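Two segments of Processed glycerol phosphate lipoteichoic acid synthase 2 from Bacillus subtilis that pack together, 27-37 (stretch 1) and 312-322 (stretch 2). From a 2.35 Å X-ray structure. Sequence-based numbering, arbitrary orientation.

Stretch 1 27-37: GKAEGKNVIYV
Stretch 2, residues 312-322: DVAPTILHLLG

The first stretch opens with two overlapping turns, type I from G27 to E30 and type II from A29 to K32, and then extends as a strand from N33 to V37. The second is mainly a helix that runs to L320 and closes in a Schellman motif at G322. Strand and helix run nearly antiparallel, at 157° between their N-to-C directions and 10.9 Å apart at closest approach, so the turns of stretch 1 lie against the C-terminal end of the helix. The CA atoms of G27 and G322 are 3.4 Å apart, those of E30 and L321 4.1 Å, and those of V34 and I317 8.6 Å; the backbones therefore diverge as the strand begins, and side chains fill the gap.

L321 covers the most surface. Its CA-to-CB bond points away from stretch 1, but the mt rotamer (chi1 -65°, chi2 168°) brings the end of the side chain back. L321 CD2 lies 3.4 Å from A29 O and 3.7 Å from K32 O, at the second turn, while L321 CD1 reaches V34 CG2 at 3.9 Å. V34 (chi1 176°, t) points toward the helix and also meets I317, with the two CG2 atoms 4.3 Å apart.

Y36, two residues farther along the strand, extends the apolar contact toward the start of the helix. Its CB leaves sideways, and chi1 of -89° with chi2 of 87° carries the ring end nearer. Y36 OH lies 3.5 Å from I317 CG1 and 3.7 Å from V313 CG1, both carbon neighbors, so these are van der Waals contacts. V313 (chi1 -173°, t) sits at the ring edge, with Y36 CE2 to V313 CG1 at 3.9 Å; I317 adopts mm (chi1 -59°, chi2 -47°).

L320 contributes chiefly through its backbone. Carbonyl groups in the last turn of a helix lack the usual amide partners farther along, and the first turn of stretch 1 supplies one: A29 N donates to L320 O at 2.9 Å. G27 N donates to H319 O at 3.0 Å, an oxygen that also accepts from G322 N at 2.9 Å within the Schellman motif. The type I turn is held by E30 N to G27 O at 3.0 Å, and the type II turn by K32 N to A29 O at 3.2 Å. Beside these bonds, A29 CB packs 4.3 Å from L320 CB.

G27 (phi/psi 87/-2) and G322 (82/18) both have positive phi, and a CB on G322 would come within 3.2 Å of G27 CA. Nearby, E30 CG rests 3.5 Å from L321 O.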

# COMPACT_ATOMS: atom_id res chain seq x y z
N GLY A 27 -17.74 -6.84 -8.83
CA GLY A 27 -17.87 -8.27 -9.15
C GLY A 27 -17.25 -8.63 -10.48
O GLY A 27 -17.20 -9.80 -10.84
N LYS A 28 -16.73 -7.63 -11.19
CA LYS A 28 -16.18 -7.82 -12.54
C LYS A 28 -14.87 -8.61 -12.56
O LYS A 28 -14.39 -9.00 -13.63
CB LYS A 28 -16.01 -6.46 -13.26
CG LYS A 28 -17.31 -5.73 -13.58
CD LYS A 28 -18.21 -6.55 -14.51
CE LYS A 28 -19.36 -5.71 -15.08
NZ LYS A 28 -20.30 -6.52 -15.91
N ALA A 29 -14.29 -8.83 -11.40
CA ALA A 29 -13.08 -9.62 -11.29
C ALA A 29 -13.29 -10.78 -10.32
O ALA A 29 -12.35 -11.36 -9.77
CB ALA A 29 -11.92 -8.75 -10.84
N GLU A 30 -14.56 -11.10 -10.11
CA GLU A 30 -14.92 -12.24 -9.31
C GLU A 30 -14.22 -13.52 -9.74
O GLU A 30 -14.23 -13.86 -10.92
CB GLU A 30 -16.42 -12.44 -9.38
CG GLU A 30 -16.94 -13.39 -8.33
CD GLU A 30 -18.42 -13.55 -8.44
OE1 GLU A 30 -19.03 -12.91 -9.33
OE2 GLU A 30 -18.98 -14.32 -7.63
N GLY A 31 -13.64 -14.21 -8.76
CA GLY A 31 -12.99 -15.51 -8.96
C GLY A 31 -11.48 -15.45 -9.11
O GLY A 31 -10.79 -16.48 -9.02
N LYS A 32 -10.96 -14.25 -9.37
CA LYS A 32 -9.55 -14.06 -9.65
C LYS A 32 -8.61 -14.10 -8.45
O LYS A 32 -8.99 -13.79 -7.31
CB LYS A 32 -9.32 -12.79 -10.49
CG LYS A 32 -9.30 -13.14 -12.01
CD LYS A 32 -9.98 -12.15 -12.87
CE LYS A 32 -10.54 -12.84 -14.10
NZ LYS A 32 -11.18 -11.80 -14.95
N ASN A 33 -7.38 -14.51 -8.73
CA ASN A 33 -6.33 -14.39 -7.77
C ASN A 33 -6.06 -12.90 -7.48
O ASN A 33 -6.44 -12.01 -8.26
CB ASN A 33 -5.08 -15.04 -8.33
CG ASN A 33 -5.30 -16.48 -8.70
OD1 ASN A 33 -5.67 -17.29 -7.86
ND2 ASN A 33 -5.07 -16.82 -9.96
N VAL A 34 -5.42 -12.64 -6.34
CA VAL A 34 -4.94 -11.33 -6.02
C VAL A 34 -3.45 -11.49 -5.78
O VAL A 34 -3.02 -12.41 -5.09
CB VAL A 34 -5.63 -10.75 -4.73
CG1 VAL A 34 -5.03 -9.36 -4.32
CG2 VAL A 34 -7.15 -10.71 -4.87
N ILE A 35 -2.66 -10.57 -6.36
CA ILE A 35 -1.22 -10.50 -6.13
C ILE A 35 -0.91 -9.04 -5.71
O ILE A 35 -1.02 -8.12 -6.52
CB ILE A 35 -0.44 -10.88 -7.43
CG1 ILE A 35 -0.69 -12.34 -7.85
CG2 ILE A 35 1.05 -10.59 -7.28
CD1 ILE A 35 -0.19 -12.71 -9.26
N TYR A 36 -0.55 -8.83 -4.45
CA TYR A 36 -0.15 -7.50 -4.04
C TYR A 36 1.35 -7.43 -4.19
O TYR A 36 2.06 -8.41 -3.90
CB TYR A 36 -0.51 -7.24 -2.57
CG TYR A 36 -1.86 -6.68 -2.29
CD1 TYR A 36 -2.97 -7.50 -2.13
CD2 TYR A 36 -2.03 -5.31 -2.10
CE1 TYR A 36 -4.23 -6.98 -1.81
CE2 TYR A 36 -3.29 -4.76 -1.78
CZ TYR A 36 -4.38 -5.62 -1.65
OH TYR A 36 -5.61 -5.09 -1.35
N VAL A 37 1.85 -6.27 -4.60
CA VAL A 37 3.28 -5.95 -4.58
C VAL A 37 3.53 -4.63 -3.87
O VAL A 37 3.03 -3.60 -4.29
CB VAL A 37 3.90 -5.82 -5.98
CG1 VAL A 37 5.39 -5.59 -5.86
CG2 VAL A 37 3.57 -7.08 -6.83
N ASP A 312 -8.13 2.89 1.63
CA ASP A 312 -9.11 2.72 0.56
C ASP A 312 -8.84 1.50 -0.33
O ASP A 312 -9.73 1.08 -1.05
CB ASP A 312 -9.19 3.97 -0.32
CG ASP A 312 -9.49 5.24 0.47
OD1 ASP A 312 -10.13 5.17 1.54
OD2 ASP A 312 -9.15 6.32 -0.02
N VAL A 313 -7.63 0.94 -0.30
CA VAL A 313 -7.30 -0.16 -1.22
C VAL A 313 -8.14 -1.43 -1.01
O VAL A 313 -8.67 -2.00 -1.98
CB VAL A 313 -5.78 -0.50 -1.24
CG1 VAL A 313 -5.44 -1.55 -2.33
CG2 VAL A 313 -4.98 0.73 -1.50
N ALA A 314 -8.27 -1.86 0.23
CA ALA A 314 -8.90 -3.15 0.55
C ALA A 314 -10.35 -3.26 0.05
O ALA A 314 -10.69 -4.27 -0.54
CB ALA A 314 -8.81 -3.48 2.07
N PRO A 315 -11.19 -2.21 0.31
CA PRO A 315 -12.56 -2.21 -0.26
C PRO A 315 -12.63 -2.04 -1.77
O PRO A 315 -13.61 -2.47 -2.38
CB PRO A 315 -13.22 -1.00 0.41
CG PRO A 315 -12.09 -0.23 1.11
CD PRO A 315 -11.05 -1.24 1.42
N THR A 316 -11.64 -1.42 -2.39
CA THR A 316 -11.65 -1.30 -3.83
C THR A 316 -11.55 -2.73 -4.37
O THR A 316 -12.36 -3.17 -5.21
CB THR A 316 -10.47 -0.38 -4.32
OG1 THR A 316 -10.48 0.88 -3.61
CG2 THR A 316 -10.55 -0.13 -5.79
N ILE A 317 -10.57 -3.46 -3.84
CA ILE A 317 -10.23 -4.80 -4.28
C ILE A 317 -11.34 -5.78 -3.98
O ILE A 317 -11.71 -6.56 -4.84
CB ILE A 317 -8.96 -5.29 -3.59
CG1 ILE A 317 -7.81 -4.33 -3.93
CG2 ILE A 317 -8.64 -6.74 -3.98
CD1 ILE A 317 -7.72 -3.99 -5.42
N LEU A 318 -11.87 -5.73 -2.77
CA LEU A 318 -12.96 -6.61 -2.38
C LEU A 318 -14.16 -6.41 -3.30
O LEU A 318 -14.74 -7.37 -3.79
CB LEU A 318 -13.33 -6.39 -0.92
CG LEU A 318 -13.08 -7.47 0.14
CD1 LEU A 318 -12.24 -8.69 -0.30
CD2 LEU A 318 -12.56 -6.85 1.40
N HIS A 319 -14.50 -5.15 -3.56
CA HIS A 319 -15.57 -4.79 -4.48
C HIS A 319 -15.35 -5.35 -5.87
O HIS A 319 -16.27 -5.94 -6.42
CB HIS A 319 -15.85 -3.28 -4.48
CG HIS A 319 -16.50 -2.80 -3.22
ND1 HIS A 319 -16.74 -1.47 -2.95
CD2 HIS A 319 -16.94 -3.49 -2.13
CE1 HIS A 319 -17.30 -1.35 -1.76
NE2 HIS A 319 -17.43 -2.56 -1.24
N LEU A 320 -14.14 -5.20 -6.39
CA LEU A 320 -13.79 -5.79 -7.69
C LEU A 320 -14.06 -7.30 -7.70
O LEU A 320 -14.50 -7.85 -8.71
CB LEU A 320 -12.33 -5.49 -8.06
CG LEU A 320 -12.01 -4.12 -8.70
CD1 LEU A 320 -10.51 -3.84 -8.65
CD2 LEU A 320 -12.50 -4.03 -10.13
N LEU A 321 -13.84 -7.96 -6.56
CA LEU A 321 -14.04 -9.41 -6.45
C LEU A 321 -15.48 -9.80 -6.16
O LEU A 321 -15.81 -10.98 -6.01
CB LEU A 321 -13.14 -9.99 -5.35
CG LEU A 321 -11.63 -9.96 -5.52
CD1 LEU A 321 -10.99 -10.32 -4.19
CD2 LEU A 321 -11.21 -10.95 -6.59
N GLY A 322 -16.35 -8.81 -6.09
CA GLY A 322 -17.77 -9.09 -5.86
C GLY A 322 -18.10 -9.32 -4.40
O GLY A 322 -19.15 -9.87 -4.10